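Local coordinates for protein Crov588 (Cafeteriavirus, PDB 6NYR) that is of unknown function but folds into a circular leucine-rich-repeat solenoid built from FNIP repeats, at residues A[584-589]-A[606-611]; A[540-545]-A[562-567]; A[612-617]-A[630-635]; A[599-604]-A[622-627]. All blocks are in the same frame, centred on the assembly; numbering follows the deposited sequence.

Interaction 1 of 4, residues A[584-589]-A[606-611]; sequences THLTFG and TYLTFG
Strands 585-587 and 607-609 are successive parallel rungs of the leucine-rich-repeat solenoid, in exact register, their axes 4.9 Å apart and only 2° from parallel. Side chains at matching positions, one coil apart, lie side by side. On the face carrying His585 and Tyr607, the imidazole leans over the phenol: NE2 of His585 lies over one face of the Tyr607 ring, offset toward its rim. The two planes are near parallel (20°) but slid apart, so CD2 of His585 packs against CB of Tyr607, 3.6 Å away. On the other face Leu586 and Leu608 point the same way, and CD1 of Leu608 fits against CB, CG and CD2 of Leu586, with the closest pair, Leu608 CD1 to Leu586 CD2, at 3.8 Å. Beyond them the Phe588 and Phe610 rings lie side by side with little overlap, Phe588 CD2 meeting Phe610 CD1 at 3.8 Å. At the glycines the spacing is unchanged, and the Gly611 CA-H points at Gly589 O, 3.4 Å from CA. Backbone bonds fix the spacing, among them the nearly straight Phe588 N to Thr609 O bond of 2.8 Å. At the entry, Thr584 O is gripped three times, by N and OG1 of Thr606 and by Tyr607 N; the hydroxyl reaches it from above the carbonyl plane. A water bonds weakly to OG1 of both Thr587 and Thr609. The pair sits between strand 563-565, bonded to 585-587, and strand 629-631, where Leu630 and Thr631 touch Leu608 and Thr609; the His563 and His629 rings extend the aromatic row on both flanks.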
loop_
_atom_site.group_PDB
_atom_site.type_symbol
_atom_site.label_atom_id
_atom_site.label_comp_id
_atom_site.label_asym_id
_atom_site.label_seq_id
_atom_site.Cartn_x
_atom_site.Cartn_y
_atom_site.Cartn_z
ATOM N N THR A 584 10.108 -7.422 -28.097
ATOM C CA THR A 584 8.712 -7.011 -28.092
ATOM C C THR A 584 8.487 -5.663 -27.422
ATOM O O THR A 584 7.549 -4.953 -27.797
ATOM C CB THR A 584 7.828 -8.063 -27.390
ATOM O OG1 THR A 584 8.295 -8.278 -26.049
ATOM C CG2 THR A 584 7.824 -9.375 -28.155
ATOM N N HIS A 585 9.330 -5.283 -26.461
ATOM C CA HIS A 585 9.186 -4.027 -25.731
ATOM C C HIS A 585 10.493 -3.249 -25.796
ATOM O O HIS A 585 11.535 -3.744 -25.356
ATOM C CB HIS A 585 8.805 -4.281 -24.267
ATOM C CG HIS A 585 7.467 -4.924 -24.093
ATOM N ND1 HIS A 585 7.185 -6.195 -24.547
ATOM C CD2 HIS A 585 6.329 -4.464 -23.525
ATOM C CE1 HIS A 585 5.929 -6.490 -24.262
ATOM N NE2 HIS A 585 5.386 -5.457 -23.643
ATOM N N LEU A 586 10.436 -2.033 -26.339
ATOM C CA LEU A 586 11.606 -1.171 -26.450
ATOM C C LEU A 586 11.282 0.211 -25.905
ATOM O O LEU A 586 10.288 0.825 -26.308
ATOM C CB LEU A 586 12.072 -1.069 -27.904
ATOM C CG LEU A 586 13.250 -0.146 -28.212
ATOM C CD1 LEU A 586 14.498 -0.587 -27.485
ATOM C CD2 LEU A 586 13.481 -0.116 -29.729
ATOM N N THR A 587 12.127 0.702 -24.999
ATOM C CA THR A 587 11.958 2.026 -24.411
ATOM C C THR A 587 13.273 2.787 -24.503
ATOM O O THR A 587 14.290 2.343 -23.957
ATOM C CB THR A 587 11.502 1.941 -22.946
ATOM O OG1 THR A 587 10.193 1.362 -22.880
ATOM C CG2 THR A 587 11.493 3.325 -22.296
ATOM N N PHE A 588 13.245 3.943 -25.159
ATOM C CA PHE A 588 14.393 4.838 -25.191
ATOM C C PHE A 588 14.331 5.823 -24.031
ATOM O O PHE A 588 13.252 6.196 -23.562
ATOM C CB PHE A 588 14.452 5.617 -26.508
ATOM C CG PHE A 588 14.749 4.764 -27.705
ATOM C CD1 PHE A 588 16.037 4.324 -27.957
ATOM C CD2 PHE A 588 13.740 4.412 -28.587
ATOM C CE1 PHE A 588 16.314 3.538 -29.058
ATOM C CE2 PHE A 588 14.010 3.631 -29.691
ATOM C CZ PHE A 588 15.297 3.193 -29.928
ATOM N N GLY A 589 15.508 6.260 -23.587
ATOM C CA GLY A 589 15.604 7.202 -22.495
ATOM C C GLY A 589 15.449 8.642 -22.943
ATOM O O GLY A 589 15.204 8.950 -24.109
ATOM N N THR A 606 5.950 -4.964 -30.240
ATOM C CA THR A 606 4.587 -4.545 -29.947
ATOM C C THR A 606 4.504 -3.231 -29.192
ATOM O O THR A 606 3.537 -2.489 -29.374
ATOM C CB THR A 606 3.862 -5.626 -29.129
ATOM O OG1 THR A 606 4.612 -5.909 -27.937
ATOM C CG2 THR A 606 3.698 -6.901 -29.944
ATOM N N TYR A 607 5.492 -2.923 -28.357
ATOM C CA TYR A 607 5.487 -1.723 -27.525
ATOM C C TYR A 607 6.740 -0.915 -27.823
ATOM O O TYR A 607 7.859 -1.419 -27.679
ATOM C CB TYR A 607 5.408 -2.104 -26.044
ATOM C CG TYR A 607 3.997 -2.401 -25.584
ATOM C CD1 TYR A 607 3.257 -3.420 -26.167
ATOM C CD2 TYR A 607 3.410 -1.671 -24.561
ATOM C CE1 TYR A 607 1.964 -3.692 -25.759
ATOM C CE2 TYR A 607 2.121 -1.939 -24.141
ATOM C CZ TYR A 607 1.404 -2.952 -24.740
ATOM O OH TYR A 607 0.120 -3.220 -24.321
ATOM N N LEU A 608 6.551 0.326 -28.257
ATOM C CA LEU A 608 7.647 1.227 -28.577
ATOM C C LEU A 608 7.435 2.546 -27.856
ATOM O O LEU A 608 6.373 3.167 -27.987
ATOM C CB LEU A 608 7.736 1.463 -30.086
ATOM C CG LEU A 608 8.902 2.315 -30.577
ATOM C CD1 LEU A 608 10.211 1.720 -30.081
ATOM C CD2 LEU A 608 8.879 2.402 -32.091
ATOM N N THR A 609 8.432 2.966 -27.084
ATOM C CA THR A 609 8.361 4.225 -26.355
ATOM C C THR A 609 9.618 5.037 -26.628
ATOM O O THR A 609 10.725 4.610 -26.282
ATOM C CB THR A 609 8.190 3.987 -24.850
ATOM O OG1 THR A 609 6.987 3.245 -24.613
ATOM C CG2 THR A 609 8.116 5.312 -24.100
ATOM N N PHE A 610 9.443 6.203 -27.243
ATOM C CA PHE A 610 10.506 7.185 -27.385
ATOM C C PHE A 610 10.520 8.097 -26.162
ATOM O O PHE A 610 9.503 8.279 -25.486
ATOM C CB PHE A 610 10.315 8.005 -28.660
ATOM C CG PHE A 610 10.382 7.185 -29.914
ATOM C CD1 PHE A 610 11.601 6.873 -30.492
ATOM C CD2 PHE A 610 9.223 6.718 -30.513
ATOM C CE1 PHE A 610 11.664 6.114 -31.646
ATOM C CE2 PHE A 610 9.281 5.957 -31.666
ATOM C CZ PHE A 610 10.502 5.655 -32.230
ATOM N N GLY A 611 11.688 8.659 -25.877
ATOM C CA GLY A 611 11.885 9.496 -24.712
ATOM C C GLY A 611 11.623 10.967 -24.965
ATOM O O GLY A 611 11.044 11.362 -25.978
HETATM O O HOH W 1 7.620 -0.113 -24.350
#

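Interaction 2 of 4, residues A[540-545]-A[562-567]; sequences THLTFG and THLEFG
With CG anti to the carbonyl carbon in both histidines (chi1 -71° in His541, -63° in His563), the two imidazoles leave parallel strands in the same direction and lie one over the other. They form an offset stack with centroids 4.1 Å apart, and NE2 of His541 stands over the centre of the His563 ring. CB of His563 in turn lies over the His541 face in a CH-pi contact. Each ring's rotation is fixed by the preceding threonine, whose OG1 takes the crowded position between backbone N and carbonyl carbon and lies in the ring plane: Thr540 OG1 is 2.6 Å from His541 ND1, and Thr562 OG1 makes the matching bond to His563 ND1. Leu542 and Leu564 instead hold CG anti to the backbone N, which lays their branches side by side on the opposite face, Leu564 CD1 3.9 Å from Leu542 CD2. The Phe544 and Phe566 rings run almost parallel but displaced, joined at Phe544 CD2 and Phe566 CD1, 3.6 Å apart. Glu565 is fully extended, its OE1 passing alongside Thr543. Thr540 O accepts from N of both Thr562 and His563, the latter nearly along the C=O axis. These parallel rungs of the leucine-rich-repeat solenoid, strands 541-543 and 563-565, lie between strand 519-521, bonded to the first, and strand 585-587; His519 and His585 continue the imidazole stack on the two sides.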
loop_
_atom_site.group_PDB
_atom_site.type_symbol
_atom_site.label_atom_id
_atom_site.label_comp_id
_atom_site.label_asym_id
_atom_site.label_seq_id
_atom_site.Cartn_x
_atom_site.Cartn_y
_atom_site.Cartn_z
ATOM N N THR A 540 16.213 -12.013 -21.278
ATOM C CA THR A 540 14.981 -11.438 -21.795
ATOM C C THR A 540 14.793 -9.971 -21.435
ATOM O O THR A 540 14.106 -9.254 -22.166
ATOM C CB THR A 540 13.770 -12.221 -21.265
ATOM O OG1 THR A 540 13.706 -12.086 -19.836
ATOM C CG2 THR A 540 13.866 -13.690 -21.639
ATOM N N HIS A 541 15.384 -9.508 -20.335
ATOM C CA HIS A 541 15.165 -8.156 -19.836
ATOM C C HIS A 541 16.514 -7.482 -19.646
ATOM O O HIS A 541 17.375 -8.000 -18.922
ATOM C CB HIS A 541 14.372 -8.181 -18.528
ATOM C CG HIS A 541 12.939 -8.571 -18.704
ATOM N ND1 HIS A 541 12.552 -9.848 -19.050
ATOM C CD2 HIS A 541 11.799 -7.850 -18.589
ATOM C CE1 HIS A 541 11.236 -9.896 -19.142
ATOM N NE2 HIS A 541 10.754 -8.697 -18.864
ATOM N N LEU A 542 16.704 -6.340 -20.304
ATOM C CA LEU A 542 17.948 -5.582 -20.217
ATOM C C LEU A 542 17.602 -4.121 -19.972
ATOM O O LEU A 542 16.894 -3.506 -20.776
ATOM C CB LEU A 542 18.779 -5.736 -21.493
ATOM C CG LEU A 542 20.128 -5.015 -21.501
ATOM C CD1 LEU A 542 21.015 -5.530 -20.374
ATOM C CD2 LEU A 542 20.826 -5.166 -22.849
ATOM N N THR A 543 18.097 -3.573 -18.869
ATOM C CA THR A 543 17.843 -2.187 -18.497
ATOM C C THR A 543 19.173 -1.470 -18.316
ATOM O O THR A 543 19.985 -1.862 -17.468
ATOM C CB THR A 543 17.007 -2.105 -17.216
ATOM O OG1 THR A 543 15.680 -2.576 -17.480
ATOM C CG2 THR A 543 16.953 -0.673 -16.700
ATOM N N PHE A 544 19.387 -0.414 -19.097
ATOM C CA PHE A 544 20.587 0.399 -18.960
ATOM C C PHE A 544 20.335 1.548 -17.989
ATOM O O PHE A 544 19.227 2.079 -17.893
ATOM C CB PHE A 544 21.039 0.947 -20.317
ATOM C CG PHE A 544 21.689 -0.083 -21.185
ATOM C CD1 PHE A 544 22.963 -0.546 -20.893
ATOM C CD2 PHE A 544 21.028 -0.602 -22.287
ATOM C CE1 PHE A 544 23.563 -1.503 -21.686
ATOM C CE2 PHE A 544 21.629 -1.560 -23.079
ATOM C CZ PHE A 544 22.895 -2.006 -22.774
ATOM N N GLY A 545 21.394 1.936 -17.281
ATOM C CA GLY A 545 21.318 2.983 -16.287
ATOM C C GLY A 545 21.529 4.368 -16.866
ATOM O O GLY A 545 21.570 4.575 -18.080
ATOM N N THR A 562 13.572 -9.734 -25.063
ATOM C CA THR A 562 12.231 -9.242 -25.330
ATOM C C THR A 562 12.004 -7.815 -24.848
ATOM O O THR A 562 11.235 -7.077 -25.472
ATOM C CB THR A 562 11.192 -10.151 -24.656
ATOM O OG1 THR A 562 11.487 -10.257 -23.256
ATOM C CG2 THR A 562 11.208 -11.542 -25.273
ATOM N N HIS A 563 12.663 -7.405 -23.764
ATOM C CA HIS A 563 12.420 -6.112 -23.130
ATOM C C HIS A 563 13.735 -5.355 -23.013
ATOM O O HIS A 563 14.651 -5.799 -22.313
ATOM C CB HIS A 563 11.787 -6.294 -21.747
ATOM C CG HIS A 563 10.442 -6.949 -21.784
ATOM N ND1 HIS A 563 10.239 -8.204 -22.316
ATOM C CD2 HIS A 563 9.229 -6.513 -21.373
ATOM C CE1 HIS A 563 8.956 -8.515 -22.225
ATOM N NE2 HIS A 563 8.324 -7.505 -21.655
ATOM N N LEU A 564 13.824 -4.212 -23.691
ATOM C CA LEU A 564 15.029 -3.392 -23.683
ATOM C C LEU A 564 14.685 -1.967 -23.281
ATOM O O LEU A 564 13.822 -1.334 -23.896
ATOM C CB LEU A 564 15.708 -3.402 -25.056
ATOM C CG LEU A 564 16.929 -2.498 -25.205
ATOM C CD1 LEU A 564 17.988 -2.817 -24.164
ATOM C CD2 LEU A 564 17.506 -2.625 -26.616
ATOM N N GLU A 565 15.371 -1.467 -22.258
ATOM C CA GLU A 565 15.184 -0.098 -21.779
ATOM C C GLU A 565 16.537 0.601 -21.754
ATOM O O GLU A 565 17.433 0.201 -21.000
ATOM C CB GLU A 565 14.539 -0.069 -20.391
ATOM C CG GLU A 565 14.369 1.337 -19.825
ATOM C CD GLU A 565 13.687 1.355 -18.466
ATOM O OE1 GLU A 565 13.210 0.287 -18.026
ATOM O OE2 GLU A 565 13.652 2.432 -17.829
ATOM N N PHE A 566 16.688 1.623 -22.595
ATOM C CA PHE A 566 17.842 2.507 -22.541
ATOM C C PHE A 566 17.628 3.600 -21.500
ATOM O O PHE A 566 16.496 3.994 -21.203
ATOM C CB PHE A 566 18.105 3.147 -23.906
ATOM C CG PHE A 566 18.624 2.191 -24.932
ATOM C CD1 PHE A 566 19.898 1.658 -24.814
ATOM C CD2 PHE A 566 17.848 1.829 -26.018
ATOM C CE1 PHE A 566 20.378 0.774 -25.753
ATOM C CE2 PHE A 566 18.330 0.944 -26.964
ATOM C CZ PHE A 566 19.595 0.418 -26.829
ATOM N N GLY A 567 18.732 4.104 -20.957
ATOM C CA GLY A 567 18.679 5.111 -19.925
ATOM C C GLY A 567 18.742 6.533 -20.441
ATOM O O GLY A 567 18.849 6.786 -21.642
#

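Interaction 3 of 4, residues A[612-617]-A[630-635]; sequences LRFNQK and LTFGWY
Just past the strands of two successive coils of the leucine-rich-repeat solenoid, the loop at 612-615 meets residues 632-635, which leave the next strand; Tyr635 and Leu612 carry the largest shares of the contact. Leu612 CD2 stands over one face of the Tyr635 ring in a CH-pi contact, 3.5 Å from the centroid and 16° off the normal. The other branch, CD1 of Leu612, comes to the edge of the Trp634 indole, 3.9 Å from CE3, so this leucine fills the notch between two aromatic side chains. Tyr635 CE1 itself lies over a face of that indole. Arg613, extended from CG to NE, runs alongside the phenol and brings NH1 to its edge, with guanidinium and ring planes 78° apart. Deeper in, Phe614 CE2 reaches the edge of the Phe632 ring, 4.0 Å from CE1, and the two side chains cross obliquely. Further out, the Phe614 ring stacks on Phe610 and Phe632 on Phe636, while the Phe632 side chain packs on Leu652 and Ile654 of strand 651-655. Trp634 meets Tyr655 edge to face. Asn593 OD1 accepts from both Asn615 N and Gln616 NE2, and a glycerol, probably from the crystallisation liquor, bonds to Asn615 OD1. Joining the two backbones is one bond, Tyr635 N to Leu612 O, 3.0 Å long and running nearly along the C=O axis.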
loop_
_atom_site.group_PDB
_atom_site.type_symbol
_atom_site.label_atom_id
_atom_site.label_comp_id
_atom_site.label_asym_id
_atom_site.label_seq_id
_atom_site.Cartn_x
_atom_site.Cartn_y
_atom_site.Cartn_z
ATOM N N LEU A 612 12.098 11.794 -24.029
ATOM C CA LEU A 612 11.702 13.200 -23.992
ATOM C C LEU A 612 12.138 13.940 -25.249
ATOM O O LEU A 612 11.353 14.686 -25.845
ATOM C CB LEU A 612 12.287 13.868 -22.743
ATOM C CG LEU A 612 11.875 15.303 -22.425
ATOM C CD1 LEU A 612 12.023 15.578 -20.922
ATOM C CD2 LEU A 612 12.682 16.327 -23.209
ATOM N N ARG A 613 13.385 13.752 -25.667
ATOM C CA ARG A 613 13.991 14.611 -26.676
ATOM C C ARG A 613 13.880 14.078 -28.101
ATOM O O ARG A 613 14.308 14.769 -29.032
ATOM C CB ARG A 613 15.470 14.846 -26.332
ATOM C CG ARG A 613 15.678 15.644 -25.051
ATOM C CD ARG A 613 17.149 15.907 -24.750
ATOM N NE ARG A 613 17.304 16.920 -23.708
ATOM C CZ ARG A 613 17.170 18.228 -23.912
ATOM N NH1 ARG A 613 16.876 18.684 -25.121
ATOM N NH2 ARG A 613 17.330 19.078 -22.906
ATOM N N PHE A 614 13.303 12.895 -28.308
ATOM C CA PHE A 614 13.236 12.336 -29.654
ATOM C C PHE A 614 12.338 13.189 -30.545
ATOM O O PHE A 614 11.227 13.560 -30.154
ATOM C CB PHE A 614 12.717 10.899 -29.625
ATOM C CG PHE A 614 12.560 10.291 -30.993
ATOM C CD1 PHE A 614 13.623 9.643 -31.606
ATOM C CD2 PHE A 614 11.357 10.384 -31.673
ATOM C CE1 PHE A 614 13.481 9.091 -32.863
ATOM C CE2 PHE A 614 11.215 9.833 -32.937
ATOM C CZ PHE A 614 12.280 9.188 -33.526
ATOM N N ASN A 615 12.817 13.490 -31.751
ATOM C CA ASN A 615 12.113 14.388 -32.659
ATOM C C ASN A 615 12.640 14.222 -34.079
ATOM O O ASN A 615 13.097 15.188 -34.699
ATOM C CB ASN A 615 12.263 15.835 -32.179
ATOM C CG ASN A 615 11.434 16.824 -32.995
ATOM O OD1 ASN A 615 11.665 18.030 -32.942
ATOM N ND2 ASN A 615 10.479 16.313 -33.755
ATOM N N GLN A 616 12.585 12.995 -34.594
ATOM C CA GLN A 616 13.009 12.674 -35.952
ATOM C C GLN A 616 11.810 12.180 -36.751
ATOM O O GLN A 616 10.913 11.525 -36.214
ATOM C CB GLN A 616 14.104 11.602 -35.948
ATOM C CG GLN A 616 15.326 11.968 -35.127
ATOM C CD GLN A 616 16.100 13.128 -35.715
ATOM O OE1 GLN A 616 16.264 13.225 -36.931
ATOM N NE2 GLN A 616 16.567 14.023 -34.853
ATOM N N LYS A 617 11.801 12.498 -38.044
ATOM C CA LYS A 617 10.680 12.123 -38.895
ATOM C C LYS A 617 10.542 10.605 -38.961
ATOM O O LYS A 617 11.535 9.872 -38.931
ATOM C CB LYS A 617 10.874 12.701 -40.300
ATOM C CG LYS A 617 12.121 12.191 -41.013
ATOM C CD LYS A 617 12.127 12.581 -42.488
ATOM C CE LYS A 617 13.139 11.748 -43.269
ATOM N NZ LYS A 617 13.108 12.044 -44.732
ATOM N N LEU A 630 2.336 2.806 -29.397
ATOM C CA LEU A 630 3.397 3.726 -29.787
ATOM C C LEU A 630 3.303 4.974 -28.927
ATOM O O LEU A 630 2.262 5.638 -28.906
ATOM C CB LEU A 630 3.282 4.094 -31.265
ATOM C CG LEU A 630 4.309 5.100 -31.788
ATOM C CD1 LEU A 630 5.723 4.587 -31.576
ATOM C CD2 LEU A 630 4.050 5.412 -33.253
ATOM N N THR A 631 4.384 5.292 -28.222
ATOM C CA THR A 631 4.421 6.437 -27.327
ATOM C C THR A 631 5.581 7.351 -27.696
ATOM O O THR A 631 6.730 6.903 -27.788
ATOM C CB THR A 631 4.551 5.992 -25.867
ATOM O OG1 THR A 631 3.433 5.165 -25.518
ATOM C CG2 THR A 631 4.590 7.202 -24.944
ATOM N N PHE A 632 5.271 8.625 -27.904
ATOM C CA PHE A 632 6.261 9.655 -28.164
ATOM C C PHE A 632 6.416 10.543 -26.937
ATOM O O PHE A 632 5.571 10.559 -26.037
ATOM C CB PHE A 632 5.863 10.510 -29.365
ATOM C CG PHE A 632 5.988 9.801 -30.672
ATOM C CD1 PHE A 632 7.224 9.652 -31.280
ATOM C CD2 PHE A 632 4.869 9.271 -31.295
ATOM C CE1 PHE A 632 7.338 8.993 -32.487
ATOM C CE2 PHE A 632 4.981 8.613 -32.498
ATOM C CZ PHE A 632 6.215 8.474 -33.092
ATOM N N GLY A 633 7.509 11.303 -26.922
ATOM C CA GLY A 633 7.864 12.127 -25.790
ATOM C C GLY A 633 7.416 13.574 -25.947
ATOM O O GLY A 633 6.749 13.957 -26.903
ATOM N N TRP A 634 7.826 14.380 -24.960
ATOM C CA TRP A 634 7.424 15.784 -24.892
ATOM C C TRP A 634 7.788 16.529 -26.166
ATOM O O TRP A 634 6.946 17.212 -26.759
ATOM C CB TRP A 634 8.107 16.403 -23.670
ATOM C CG TRP A 634 7.582 17.699 -23.154
ATOM C CD1 TRP A 634 6.482 18.382 -23.576
ATOM C CD2 TRP A 634 8.150 18.470 -22.087
ATOM N NE1 TRP A 634 6.332 19.537 -22.843
ATOM C CE2 TRP A 634 7.344 19.611 -21.920
ATOM C CE3 TRP A 634 9.264 18.304 -21.257
ATOM C CZ2 TRP A 634 7.615 20.581 -20.955
ATOM C CZ3 TRP A 634 9.533 19.269 -20.305
ATOM C CH2 TRP A 634 8.714 20.395 -20.164
ATOM N N TYR A 635 9.028 16.387 -26.620
ATOM C CA TYR A 635 9.558 17.243 -27.672
ATOM C C TYR A 635 9.276 16.728 -29.083
ATOM O O TYR A 635 9.688 17.374 -30.053
ATOM C CB TYR A 635 11.073 17.420 -27.481
ATOM C CG TYR A 635 11.465 18.266 -26.281
ATOM C CD1 TYR A 635 10.504 18.880 -25.492
ATOM C CD2 TYR A 635 12.800 18.460 -25.950
ATOM C CE1 TYR A 635 10.857 19.657 -24.401
ATOM C CE2 TYR A 635 13.164 19.238 -24.861
ATOM C CZ TYR A 635 12.187 19.833 -24.090
ATOM O OH TYR A 635 12.534 20.606 -23.006
#

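Interaction 4 of 4, residues A[599-604]-A[622-627]; sequences NVLPNG and VLPCSL
Leu601 and Pro624 form the close-packed inner half of this meeting between two equivalent loops on successive coils of the solenoid. Leu601 CG is anti to the carbonyl carbon (chi1 -60°), and the side chain crosses the proline ring obliquely, with CB against Pro624 CG at 3.6 Å and CD1 against CD. The same CD1 also reaches the Val622 carbonyl and, more loosely, CD2 of Leu623 at 4.3 Å. The proline ring also meets backbone oxygens: Pro602 O approaches Pro624 CB to 3.0 Å, and Asn603 O lies next to the same carbon. A water bridges the two loops here, accepting from Val600 N and donating to Val622 O. Outward the contact thins to polar tips and a glycine. The exposed Asn603 swings its amide across to the neighbouring coil, where OD1 accepts from Cys625 N at 3.2 Å in the carbonyl plane, on a lone pair, and lies 3.0 Å from Cys625 SG. Its backbone O accepts from Ser626 N at 2.8 Å, nearly along the C=O axis though bent at the hydrogen (138°). Gly604 adds only a loose approach to Ser626 CB. These bonds tie Asn603 to the type I turn of residues 624-627, itself closed by Leu627 N to Pro624 O. A glycerol, probably from the crystallisation liquor, lies near Cys625. The 599-604 loop leads into strand 607-609, and the loop at 622-627 runs on into strand 629-631; Leu601, Leu623 and Leu627 all pack on Leu608 of the former strand.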
loop_
_atom_site.group_PDB
_atom_site.type_symbol
_atom_site.label_atom_id
_atom_site.label_comp_id
_atom_site.label_asym_id
_atom_site.label_seq_id
_atom_site.Cartn_x
_atom_site.Cartn_y
_atom_site.Cartn_z
ATOM N N ASN A 599 13.904 -1.155 -41.590
ATOM C CA ASN A 599 14.497 -2.458 -41.297
ATOM C C ASN A 599 15.413 -2.415 -40.074
ATOM O O ASN A 599 16.345 -3.216 -39.957
ATOM C CB ASN A 599 15.270 -2.985 -42.512
ATOM C CG ASN A 599 14.382 -3.180 -43.736
ATOM O OD1 ASN A 599 13.235 -3.616 -43.628
ATOM N ND2 ASN A 599 14.911 -2.839 -44.909
ATOM N N VAL A 600 15.148 -1.495 -39.152
ATOM C CA VAL A 600 15.916 -1.355 -37.921
ATOM C C VAL A 600 15.132 -1.856 -36.713
ATOM O O VAL A 600 15.653 -2.612 -35.893
ATOM C CB VAL A 600 16.360 0.112 -37.718
ATOM C CG1 VAL A 600 17.019 0.288 -36.361
ATOM C CG2 VAL A 600 17.298 0.544 -38.837
ATOM N N LEU A 601 13.885 -1.427 -36.579
ATOM C CA LEU A 601 13.038 -1.869 -35.475
ATOM C C LEU A 601 12.472 -3.248 -35.791
ATOM O O LEU A 601 11.848 -3.421 -36.845
ATOM C CB LEU A 601 11.907 -0.875 -35.250
ATOM C CG LEU A 601 12.292 0.564 -34.910
ATOM C CD1 LEU A 601 11.045 1.426 -34.746
ATOM C CD2 LEU A 601 13.122 0.620 -33.644
ATOM N N PRO A 602 12.675 -4.248 -34.933
ATOM C CA PRO A 602 12.108 -5.577 -35.204
ATOM C C PRO A 602 10.612 -5.510 -35.470
ATOM O O PRO A 602 9.862 -4.864 -34.734
ATOM C CB PRO A 602 12.415 -6.364 -33.924
ATOM C CG PRO A 602 13.608 -5.692 -33.340
ATOM C CD PRO A 602 13.510 -4.235 -33.714
ATOM N N ASN A 603 10.176 -6.187 -36.537
ATOM C CA ASN A 603 8.774 -6.122 -36.936
ATOM C C ASN A 603 7.849 -6.724 -35.885
ATOM O O ASN A 603 6.678 -6.336 -35.803
ATOM C CB ASN A 603 8.583 -6.833 -38.278
ATOM C CG ASN A 603 8.895 -5.937 -39.462
ATOM O OD1 ASN A 603 8.352 -4.833 -39.580
ATOM N ND2 ASN A 603 9.774 -6.400 -40.343
ATOM N N GLY A 604 8.344 -7.661 -35.079
ATOM C CA GLY A 604 7.533 -8.257 -34.037
ATOM C C GLY A 604 7.379 -7.423 -32.792
ATOM O O GLY A 604 6.691 -7.833 -31.850
ATOM N N VAL A 622 9.206 1.971 -41.474
ATOM C CA VAL A 622 10.107 2.165 -40.348
ATOM C C VAL A 622 9.544 1.546 -39.077
ATOM O O VAL A 622 10.257 0.872 -38.333
ATOM C CB VAL A 622 10.391 3.674 -40.162
ATOM C CG1 VAL A 622 11.138 3.923 -38.869
ATOM C CG2 VAL A 622 11.171 4.222 -41.355
ATOM N N LEU A 623 8.263 1.762 -38.811
ATOM C CA LEU A 623 7.643 1.254 -37.592
ATOM C C LEU A 623 7.348 -0.239 -37.731
ATOM O O LEU A 623 7.001 -0.706 -38.820
ATOM C CB LEU A 623 6.354 2.014 -37.302
ATOM C CG LEU A 623 6.541 3.472 -36.881
ATOM C CD1 LEU A 623 5.198 4.111 -36.550
ATOM C CD2 LEU A 623 7.480 3.593 -35.695
ATOM N N PRO A 624 7.489 -1.005 -36.651
ATOM C CA PRO A 624 7.276 -2.459 -36.745
ATOM C C PRO A 624 5.861 -2.821 -37.175
ATOM O O PRO A 624 4.884 -2.177 -36.781
ATOM C CB PRO A 624 7.577 -2.958 -35.322
ATOM C CG PRO A 624 8.496 -1.918 -34.744
ATOM C CD PRO A 624 8.010 -0.603 -35.329
ATOM N N CYS A 625 5.760 -3.896 -37.968
ATOM C CA CYS A 625 4.484 -4.348 -38.504
ATOM C C CYS A 625 3.569 -4.984 -37.464
ATOM O O CYS A 625 2.389 -5.202 -37.763
ATOM C CB CYS A 625 4.712 -5.367 -39.622
ATOM S SG CYS A 625 5.684 -4.767 -41.014
ATOM N N SER A 626 4.073 -5.317 -36.280
ATOM C CA SER A 626 3.234 -5.862 -35.220
ATOM C C SER A 626 2.894 -4.838 -34.156
ATOM O O SER A 626 2.207 -5.173 -33.184
ATOM C CB SER A 626 3.910 -7.061 -34.545
ATOM O OG SER A 626 3.793 -8.228 -35.328
ATOM N N LEU A 627 3.348 -3.605 -34.314
ATOM C CA LEU A 627 3.296 -2.650 -33.221
ATOM C C LEU A 627 1.858 -2.321 -32.854
ATOM O O LEU A 627 1.027 -2.052 -33.729
ATOM C CB LEU A 627 4.043 -1.376 -33.596
ATOM C CG LEU A 627 4.234 -0.429 -32.409
ATOM C CD1 LEU A 627 5.696 -0.049 -32.298
ATOM C CD2 LEU A 627 3.356 0.787 -32.575
HETATM O O HOH W 2 13.066 0.401 -38.705
#

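Followed from the N terminus, interaction 2 comes first, pairing strands one coil apart and closing the loop 546-561 before interaction 1 opens. Strands 563-565 and 585-587 join the two through backbone bonds, so four successive rungs run on without a break. Interaction 1 then closes 590-605. Interaction 4 crosses it: 599-604 lies inside that loop, while 622-627 belongs to the next, so it closes 605-621, strand 607-609 included. Interaction 3 closes 618-629, follows interaction 1 in series and crosses interaction 4; strand 629-631 bonds to strand 607-609, and Phe632 packs on Phe610. Together they tie the strand rungs to the loops beyond and before them.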